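Local coordinates for protein Amy13K (Eubacterium rectale DSM 17629, PDB 6B3P) that binds starch-type glucans such as maltoheptaose through two family 26 carbohydrate-binding modules belonging to the surface-anchored alpha-amylase of a gut bacterium, at residues Asp158-Phe163 and Val180-Thr185; Gly12-Ala17 and Asn62-Gly67; Gly113-Asn118 and Gly138-Ala143. One frame throughout, in Å; residues are numbered along the deposited sequence.

Along the chain contact 2 comes first, then contact 3, then contact 1, and each closes before the next opens. Contact 2 joins strands 16-20 and 57-62 in the beta-sheet of the first starch-binding module. The other two share the antiparallel four-stranded sheet of the second: contact 3 pairs strands 116-121 and 139-141 on one flank, contact 1 pairs 163-168 and 178-180 on the other, their centres about 22 Å apart. Contacts 2 and 3 lie about 39 Å apart between centres, on opposite sides of the chain's centre, each near its module's glycan. Contact 1 lies between them, where the modules touch, consistent with one glycan site on each module, at opposite ends of the molecule.

Contact 1. Residues Asp158-Phe163 and Val180-Thr185; sequences DVKQNF and VSVTST
The ring of Phe163 carries Val180 on one face: Val180 CB stands 4.0 Å from the ring centroid and only 10° off its normal, a CH-pi contact. At the ring edge, in plane, lies the carbonyl oxygen Gln161 O. Phe163 CG sits in the crowded position between backbone N and carbonyl carbon (chi1 59°), which lays the ring alongside Val180, both side chains pointing the same way. Val180 CG1 then meets CZ of Phe163 at 3.8 Å, while CG2 of Val182 comes in obliquely, 3.9 Å from Phe163 CE1. Two branched valines pack well here: Val180 sets CB and both methyls against the ring, Val182 only CG2.

The backbones of Phe163 and Val180 form an antiparallel hydrogen-bonded pair, with Val180 N to Phe163 O at 2.7 Å and Phe163 N to Val180 O at 3.2 Å. Beyond this pair, a side chain takes over: Asn162 OD1 accepts from Val182 N at 2.9 Å, met from above the amide plane. Asparagine is short enough to present a carbonyl just where the strand pairing stops. Lys160, extended until its last bend, brings NZ to Val182 O at 3.0 Å, nearly along the C=O axis.

Val180 and Val182 also reach strand 101-108 of the facing sheet, at Ile105 and Thr103, as expected in a beta-sandwich. Lys160 NZ in addition makes a salt bridge with Glu82 on strand 82-87, in the sheet of the first module. The nearby carboxylate would be expected to favour the charged ammonium, and the bond to Glu82 ties the second module's loop to the first module's sheet.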
loop_
_atom_site.group_PDB
_atom_site.type_symbol
_atom_site.label_atom_id
_atom_site.label_comp_id
_atom_site.label_asym_id
_atom_site.label_seq_id
_atom_site.Cartn_x
_atom_site.Cartn_y
_atom_site.Cartn_z
ATOM N N ASP A 158 -11.106 -9.065 -5.494
ATOM C CA ASP A 158 -10.625 -9.693 -6.719
ATOM C C ASP A 158 -10.347 -8.656 -7.803
ATOM O O ASP A 158 -9.605 -8.923 -8.750
ATOM C CB ASP A 158 -11.638 -10.717 -7.235
ATOM C CG ASP A 158 -11.800 -11.900 -6.298
ATOM O OD1 ASP A 158 -11.061 -11.974 -5.295
ATOM O OD2 ASP A 158 -12.661 -12.763 -6.566
ATOM N N VAL A 159 -10.947 -7.477 -7.655
ATOM C CA VAL A 159 -10.790 -6.403 -8.627
ATOM C C VAL A 159 -10.354 -5.111 -7.947
ATOM O O VAL A 159 -10.487 -4.953 -6.733
ATOM C CB VAL A 159 -12.097 -6.153 -9.413
ATOM C CG1 VAL A 159 -12.516 -7.415 -10.162
ATOM C CG2 VAL A 159 -13.216 -5.675 -8.482
ATOM N N LYS A 160 -9.837 -4.190 -8.751
ATOM C CA LYS A 160 -9.280 -2.940 -8.259
ATOM C C LYS A 160 -10.368 -1.883 -8.103
ATOM O O LYS A 160 -10.518 -1.004 -8.954
ATOM C CB LYS A 160 -8.198 -2.455 -9.218
ATOM C CG LYS A 160 -7.393 -1.275 -8.740
ATOM C CD LYS A 160 -6.315 -0.969 -9.758
ATOM C CE LYS A 160 -5.651 0.359 -9.498
ATOM N NZ LYS A 160 -6.582 1.504 -9.707
ATOM N N GLN A 161 -11.121 -1.971 -7.009
ATOM C CA GLN A 161 -12.261 -1.089 -6.795
ATOM C C GLN A 161 -12.076 -0.200 -5.575
ATOM O O GLN A 161 -11.796 -0.683 -4.478
ATOM C CB GLN A 161 -13.542 -1.910 -6.642
ATOM C CG GLN A 161 -14.811 -1.068 -6.671
ATOM C CD GLN A 161 -16.043 -1.870 -7.039
ATOM O OE1 GLN A 161 -16.038 -2.627 -8.010
ATOM N NE2 GLN A 161 -17.110 -1.704 -6.264
ATOM N N ASN A 162 -12.232 1.104 -5.779
ATOM C CA ASN A 162 -12.221 2.052 -4.676
ATOM C C ASN A 162 -13.418 1.803 -3.772
ATOM O O ASN A 162 -14.437 1.264 -4.204
ATOM C CB ASN A 162 -12.238 3.494 -5.192
ATOM C CG ASN A 162 -11.009 3.838 -6.014
ATOM O OD1 ASN A 162 -9.986 3.156 -5.941
ATOM N ND2 ASN A 162 -11.100 4.907 -6.797
ATOM N N PHE A 163 -13.289 2.193 -2.511
ATOM C CA PHE A 163 -14.378 2.058 -1.558
ATOM C C PHE A 163 -14.216 3.091 -0.455
ATOM O O PHE A 163 -13.284 3.896 -0.481
ATOM C CB PHE A 163 -14.419 0.644 -0.974
ATOM C CG PHE A 163 -13.158 0.236 -0.274
ATOM C CD1 PHE A 163 -12.086 -0.268 -0.989
ATOM C CD2 PHE A 163 -13.048 0.343 1.104
ATOM C CE1 PHE A 163 -10.925 -0.651 -0.347
ATOM C CE2 PHE A 163 -11.888 -0.038 1.752
ATOM C CZ PHE A 163 -10.825 -0.535 1.025
ATOM N N VAL A 180 -11.187 5.581 0.070
ATOM C CA VAL A 180 -9.995 4.794 -0.225
ATOM C C VAL A 180 -9.794 4.633 -1.727
ATOM O O VAL A 180 -10.605 4.003 -2.407
ATOM C CB VAL A 180 -10.074 3.396 0.433
ATOM C CG1 VAL A 180 -8.838 2.558 0.104
ATOM C CG2 VAL A 180 -10.244 3.532 1.941
ATOM N N SER A 181 -8.713 5.217 -2.235
ATOM C CA SER A 181 -8.278 4.973 -3.604
ATOM C C SER A 181 -7.304 3.802 -3.630
ATOM O O SER A 181 -6.201 3.892 -3.092
ATOM C CB SER A 181 -7.621 6.218 -4.204
ATOM O OG SER A 181 -8.552 7.279 -4.328
ATOM N N VAL A 182 -7.719 2.702 -4.248
ATOM C CA VAL A 182 -6.856 1.535 -4.400
ATOM C C VAL A 182 -5.927 1.762 -5.589
ATOM O O VAL A 182 -6.367 1.777 -6.738
ATOM C CB VAL A 182 -7.676 0.238 -4.593
ATOM C CG1 VAL A 182 -6.753 -0.970 -4.706
ATOM C CG2 VAL A 182 -8.655 0.053 -3.435
ATOM N N THR A 183 -4.641 1.943 -5.297
ATOM C CA THR A 183 -3.649 2.306 -6.304
ATOM C C THR A 183 -2.726 1.142 -6.657
ATOM O O THR A 183 -1.862 1.270 -7.524
ATOM C CB THR A 183 -2.792 3.492 -5.823
ATOM O OG1 THR A 183 -2.221 3.184 -4.545
ATOM C CG2 THR A 183 -3.645 4.751 -5.708
ATOM N N SER A 184 -2.908 0.009 -5.986
ATOM C CA SER A 184 -2.086 -1.168 -6.238
ATOM C C SER A 184 -2.658 -2.380 -5.514
ATOM O O SER A 184 -3.630 -2.264 -4.769
ATOM C CB SER A 184 -0.647 -0.926 -5.785
ATOM O OG SER A 184 -0.526 -1.073 -4.382
ATOM N N THR A 185 -2.043 -3.540 -5.730
ATOM C CA THR A 185 -2.483 -4.776 -5.091
ATOM C C THR A 185 -2.128 -4.828 -3.602
ATOM O O THR A 185 -2.562 -5.733 -2.888
ATOM C CB THR A 185 -1.872 -6.010 -5.785
ATOM O OG1 THR A 185 -0.448 -5.868 -5.855
ATOM C CG2 THR A 185 -2.429 -6.166 -7.190
#

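Contact 2. Residues Gly12-Ala17 and Asn62-Gly67; sequences GDDVAA and NDDGHG. With FMT (formic acid), chain P.
Ala16 and Asn62 form an antiparallel hydrogen-bonded pair, Ala16 N to Asn62 O at 3.0 Å and Asn62 N to Ala16 O at 3.1 Å, after which residues 63-67 leave the strand as a loop that folds back alongside Asp14 and Val15. Asn62 holds its CG in the crowded position between N and carbonyl carbon (chi1 62°). Its OD1 thereby accepts from Asp64 N at 2.7 Å, in plane and on a lone pair, closing an Asx turn, while ND2 reaches Pro31 O. CB of Ala16 touches both Asn62 OD1 and Asp64 OD1.

Asp14 extends its carboxylate with CG anti to the backbone N (chi1 -174°) and crosses the Asp64 side chain at about a right angle. The carboxylate planes are 76° apart, and Asp14 OD1 lies 2.7 Å from Asp64 OD2, close enough to suggest that the pair carries less than two full negative charges. Asp64 OD2 has a hydrogen bond with Thr34 OG1.

These turns follow strand 57-62, an inner strand of the first module's sheet lying between 16-20 and 73-75; strands 16-20 and 57-62 supply Tyr18, Tyr20 and Ile60 to the glycan pocket. Asn62 touches Trp30 and Gln69 of that pocket, so it stands behind the first shell.

Asp63 carries an Asx motif: its OD1 accepts from His66 N at 3.2 Å, approached from above the carboxylate plane, and also from Asn68 N. His66 ND1, as donor, reaches Asp63 O at 3.1 Å in the ring plane, which fixes the ring's rotation. The ring edge then offers CE1 to Asp14 OD2 at 3.3 Å. Gly65 and Gly67 accept positive phi angles, and Gly67 N donates a hydrogen bond to O1 of a formic acid molecule, probably from the crystallisation liquor, at 3.2 Å.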
loop_
_atom_site.group_PDB
_atom_site.type_symbol
_atom_site.label_atom_id
_atom_site.label_comp_id
_atom_site.label_asym_id
_atom_site.label_seq_id
_atom_site.Cartn_x
_atom_site.Cartn_y
_atom_site.Cartn_z
ATOM N N GLY A 12 18.461 -13.234 -5.296
ATOM C CA GLY A 12 18.502 -13.561 -3.877
ATOM C C GLY A 12 17.416 -12.846 -3.098
ATOM O O GLY A 12 16.531 -12.232 -3.691
ATOM N N ASP A 13 17.484 -12.913 -1.769
ATOM C CA ASP A 13 16.413 -12.383 -0.926
ATOM C C ASP A 13 16.659 -10.944 -0.454
ATOM O O ASP A 13 15.850 -10.383 0.287
ATOM C CB ASP A 13 16.196 -13.293 0.292
ATOM C CG ASP A 13 17.412 -13.369 1.206
ATOM O OD1 ASP A 13 18.345 -12.549 1.066
ATOM O OD2 ASP A 13 17.431 -14.257 2.086
ATOM N N ASP A 14 17.781 -10.364 -0.869
ATOM C CA ASP A 14 18.098 -8.974 -0.548
ATOM C C ASP A 14 18.237 -8.178 -1.840
ATOM O O ASP A 14 19.291 -8.189 -2.480
ATOM C CB ASP A 14 19.380 -8.875 0.288
ATOM C CG ASP A 14 19.660 -7.459 0.760
ATOM O OD1 ASP A 14 18.710 -6.650 0.794
ATOM O OD2 ASP A 14 20.822 -7.159 1.103
ATOM N N VAL A 15 17.159 -7.498 -2.217
ATOM C CA VAL A 15 17.099 -6.782 -3.481
ATOM C C VAL A 15 16.534 -5.381 -3.299
ATOM O O VAL A 15 15.842 -5.097 -2.319
ATOM C CB VAL A 15 16.239 -7.542 -4.510
ATOM C CG1 VAL A 15 16.955 -8.808 -4.960
ATOM C CG2 VAL A 15 14.869 -7.868 -3.925
ATOM N N ALA A 16 16.832 -4.511 -4.258
ATOM C CA ALA A 16 16.398 -3.123 -4.206
ATOM C C ALA A 16 16.080 -2.613 -5.606
ATOM O O ALA A 16 16.496 -3.203 -6.607
ATOM C CB ALA A 16 17.467 -2.255 -3.552
ATOM N N ALA A 17 15.327 -1.520 -5.658
ATOM C CA ALA A 17 14.980 -0.864 -6.912
ATOM C C ALA A 17 15.618 0.519 -6.960
ATOM O O ALA A 17 15.346 1.365 -6.104
ATOM C CB ALA A 17 13.466 -0.764 -7.065
ATOM N N ASN A 62 18.393 -4.691 -8.546
ATOM C CA ASN A 62 19.728 -5.074 -8.094
ATOM C C ASN A 62 19.661 -5.847 -6.777
ATOM O O ASN A 62 18.598 -5.935 -6.168
ATOM C CB ASN A 62 20.607 -3.827 -7.943
ATOM C CG ASN A 62 20.070 -2.854 -6.911
ATOM O OD1 ASN A 62 20.048 -3.151 -5.718
ATOM N ND2 ASN A 62 19.645 -1.674 -7.365
ATOM N N ASP A 63 20.791 -6.401 -6.338
ATOM C CA ASP A 63 20.824 -7.156 -5.084
ATOM C C ASP A 63 21.252 -6.273 -3.911
ATOM O O ASP A 63 21.999 -6.705 -3.032
ATOM C CB ASP A 63 21.745 -8.381 -5.205
ATOM C CG ASP A 63 23.179 -8.022 -5.555
ATOM O OD1 ASP A 63 23.508 -6.823 -5.662
ATOM O OD2 ASP A 63 23.987 -8.961 -5.716
ATOM N N ASP A 64 20.769 -5.034 -3.919
ATOM C CA ASP A 64 20.889 -4.125 -2.780
ATOM C C ASP A 64 22.338 -3.817 -2.394
ATOM O O ASP A 64 22.684 -3.802 -1.213
ATOM C CB ASP A 64 20.141 -4.706 -1.574
ATOM C CG ASP A 64 19.698 -3.636 -0.581
ATOM O OD1 ASP A 64 19.864 -2.431 -0.866
ATOM O OD2 ASP A 64 19.159 -4.000 0.486
ATOM N N GLY A 65 23.179 -3.567 -3.393
ATOM C CA GLY A 65 24.527 -3.083 -3.149
ATOM C C GLY A 65 25.589 -4.159 -3.026
ATOM O O GLY A 65 26.672 -3.889 -2.505
ATOM N N HIS A 66 25.295 -5.364 -3.511
ATOM C CA HIS A 66 26.209 -6.497 -3.362
ATOM C C HIS A 66 26.745 -7.010 -4.700
ATOM O O HIS A 66 27.073 -8.189 -4.835
ATOM C CB HIS A 66 25.514 -7.627 -2.595
ATOM C CG HIS A 66 25.243 -7.296 -1.160
ATOM N ND1 HIS A 66 23.978 -7.035 -0.678
ATOM C CD2 HIS A 66 26.081 -7.167 -0.103
ATOM C CE1 HIS A 66 24.047 -6.767 0.615
ATOM N NE2 HIS A 66 25.312 -6.841 0.988
ATOM N N GLY A 67 26.827 -6.120 -5.687
ATOM C CA GLY A 67 27.620 -6.372 -6.880
ATOM C C GLY A 67 26.889 -6.830 -8.129
ATOM O O GLY A 67 27.521 -6.998 -9.175
HETATM C C FMT P . 26.290 -3.086 -6.880
HETATM O O1 FMT P . 26.301 -2.983 -5.666
HETATM O O2 FMT P . 27.062 -2.436 -7.572
#

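Contact 3. Residues Gly113-Asn118 and Gly138-Ala143; sequences GSTIYN and GGQISA
Tyr117 lays its ring against the Gln140 side chain, with Gln140 CG over one face and Gln140 CB 3.8 Å from Tyr117 CE2. The two cross obliquely on the same side of the sheet. Gln140 runs out extended, CG anti to its backbone N (chi1 -178°), so its methylenes serve the aromatic ring and its amide reaches beyond it toward Thr115.

That amide has a partner in a bound water, which accepts from Gln140 NE2 at 2.9 Å. The same water accepts from Ile116 N at 2.8 Å and donates to Ile141 O at 2.9 Å. It therefore bridges the backbones where the strands splay, on the far side of the direct bond from Ile141 N to Ile116 O, 3.0 Å long. Nearer Gly138 both bonds of the pair are made: Asn118 N gives a 2.8 Å bond to Gly139 O, and Gly139 N returns one of 3.1 Å to Asn118 O. Gly138 suits its place because a CB there would run into Asn118 O, and its backbone angles demand the residue without one.

On the opposite face Ile116 and Ile141 cross obliquely, CG2 of Ile116 being 3.9 Å from CD1 of Ile141, and Asn118 CB lies near Ile141 CG2. Both isoleucines face inward onto Tyr151 of strand 150-157, and Asn118 OD1 is satisfied by Tyr155 OH of that strand. Strand 139-141 is one of the two edge strands of the antiparallel sheet, strand 163-168 flanks 116-121 on its other side, and strand 150-157 of the facing sheet covers the isoleucine face, a beta-sandwich arrangement.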
loop_
_atom_site.group_PDB
_atom_site.type_symbol
_atom_site.label_atom_id
_atom_site.label_comp_id
_atom_site.label_asym_id
_atom_site.label_seq_id
_atom_site.Cartn_x
_atom_site.Cartn_y
_atom_site.Cartn_z
ATOM N N GLY A 113 -11.808 4.449 23.725
ATOM C CA GLY A 113 -11.946 3.096 24.235
ATOM C C GLY A 113 -11.033 2.097 23.553
ATOM O O GLY A 113 -10.120 2.481 22.821
ATOM N N SER A 114 -11.286 0.813 23.794
ATOM C CA SER A 114 -10.432 -0.259 23.290
ATOM C C SER A 114 -11.199 -1.194 22.354
ATOM O O SER A 114 -10.626 -2.129 21.792
ATOM C CB SER A 114 -9.834 -1.050 24.456
ATOM O OG SER A 114 -10.844 -1.714 25.199
ATOM N N THR A 115 -12.495 -0.935 22.198
ATOM C CA THR A 115 -13.327 -1.670 21.253
ATOM C C THR A 115 -13.572 -0.805 20.026
ATOM O O THR A 115 -14.366 0.137 20.067
ATOM C CB THR A 115 -14.672 -2.087 21.870
ATOM O OG1 THR A 115 -15.294 -0.953 22.488
ATOM C CG2 THR A 115 -14.465 -3.186 22.903
ATOM N N ILE A 116 -12.881 -1.133 18.938
ATOM C CA ILE A 116 -12.925 -0.338 17.718
ATOM C C ILE A 116 -13.564 -1.130 16.584
ATOM O O ILE A 116 -13.366 -2.340 16.467
ATOM C CB ILE A 116 -11.513 0.115 17.292
ATOM C CG1 ILE A 116 -10.779 0.767 18.469
ATOM C CG2 ILE A 116 -11.587 1.071 16.104
ATOM C CD1 ILE A 116 -11.462 2.007 19.022
ATOM N N TYR A 117 -14.329 -0.428 15.754
ATOM C CA TYR A 117 -15.019 -1.029 14.622
ATOM C C TYR A 117 -14.620 -0.339 13.322
ATOM O O TYR A 117 -14.216 0.823 13.325
ATOM C CB TYR A 117 -16.536 -0.933 14.802
ATOM C CG TYR A 117 -17.077 -1.678 15.998
ATOM C CD1 TYR A 117 -17.062 -1.107 17.264
ATOM C CD2 TYR A 117 -17.618 -2.949 15.858
ATOM C CE1 TYR A 117 -17.562 -1.785 18.358
ATOM C CE2 TYR A 117 -18.121 -3.634 16.944
ATOM C CZ TYR A 117 -18.091 -3.047 18.193
ATOM O OH TYR A 117 -18.592 -3.725 19.280
ATOM N N ASN A 118 -14.732 -1.065 12.214
ATOM C CA ASN A 118 -14.628 -0.461 10.892
ATOM C C ASN A 118 -15.864 -0.767 10.066
ATOM O O ASN A 118 -16.218 -1.930 9.867
ATOM C CB ASN A 118 -13.383 -0.952 10.155
ATOM C CG ASN A 118 -13.200 -0.269 8.812
ATOM O OD1 ASN A 118 -13.661 -0.762 7.782
ATOM N ND2 ASN A 118 -12.537 0.881 8.819
ATOM N N GLY A 138 -20.451 -1.824 11.854
ATOM C CA GLY A 138 -19.533 -2.585 11.027
ATOM C C GLY A 138 -18.927 -3.755 11.780
ATOM O O GLY A 138 -19.567 -4.335 12.656
ATOM N N GLY A 139 -17.687 -4.096 11.437
ATOM C CA GLY A 139 -16.989 -5.207 12.060
ATOM C C GLY A 139 -15.937 -4.742 13.046
ATOM O O GLY A 139 -15.265 -3.739 12.817
ATOM N N GLN A 140 -15.792 -5.476 14.146
ATOM C CA GLN A 140 -14.790 -5.140 15.152
ATOM C C GLN A 140 -13.406 -5.548 14.665
ATOM O O GLN A 140 -13.245 -6.603 14.051
ATOM C CB GLN A 140 -15.107 -5.821 16.485
ATOM C CG GLN A 140 -14.121 -5.475 17.591
ATOM C CD GLN A 140 -14.514 -6.053 18.934
ATOM O OE1 GLN A 140 -15.485 -6.802 19.044
ATOM N NE2 GLN A 140 -13.758 -5.705 19.969
ATOM N N ILE A 141 -12.415 -4.706 14.944
ATOM C CA ILE A 141 -11.052 -4.933 14.477
ATOM C C ILE A 141 -10.065 -5.014 15.638
ATOM O O ILE A 141 -10.287 -4.428 16.698
ATOM C CB ILE A 141 -10.611 -3.822 13.504
ATOM C CG1 ILE A 141 -10.678 -2.448 14.182
ATOM C CG2 ILE A 141 -11.487 -3.858 12.255
ATOM C CD1 ILE A 141 -10.156 -1.308 13.324
ATOM N N SER A 142 -8.975 -5.746 15.426
ATOM C CA SER A 142 -7.985 -5.979 16.471
ATOM C C SER A 142 -6.951 -4.860 16.530
ATOM O O SER A 142 -6.856 -4.039 15.617
ATOM C CB SER A 142 -7.285 -7.318 16.240
ATOM O OG SER A 142 -8.233 -8.346 16.004
ATOM N N ALA A 143 -6.179 -4.838 17.611
ATOM C CA ALA A 143 -5.131 -3.840 17.790
ATOM C C ALA A 143 -3.825 -4.307 17.161
ATOM O O ALA A 143 -3.541 -5.503 17.107
ATOM C CB ALA A 143 -4.928 -3.542 19.268
HETATM O O HOH W 1 -11.908 -3.749 19.033
#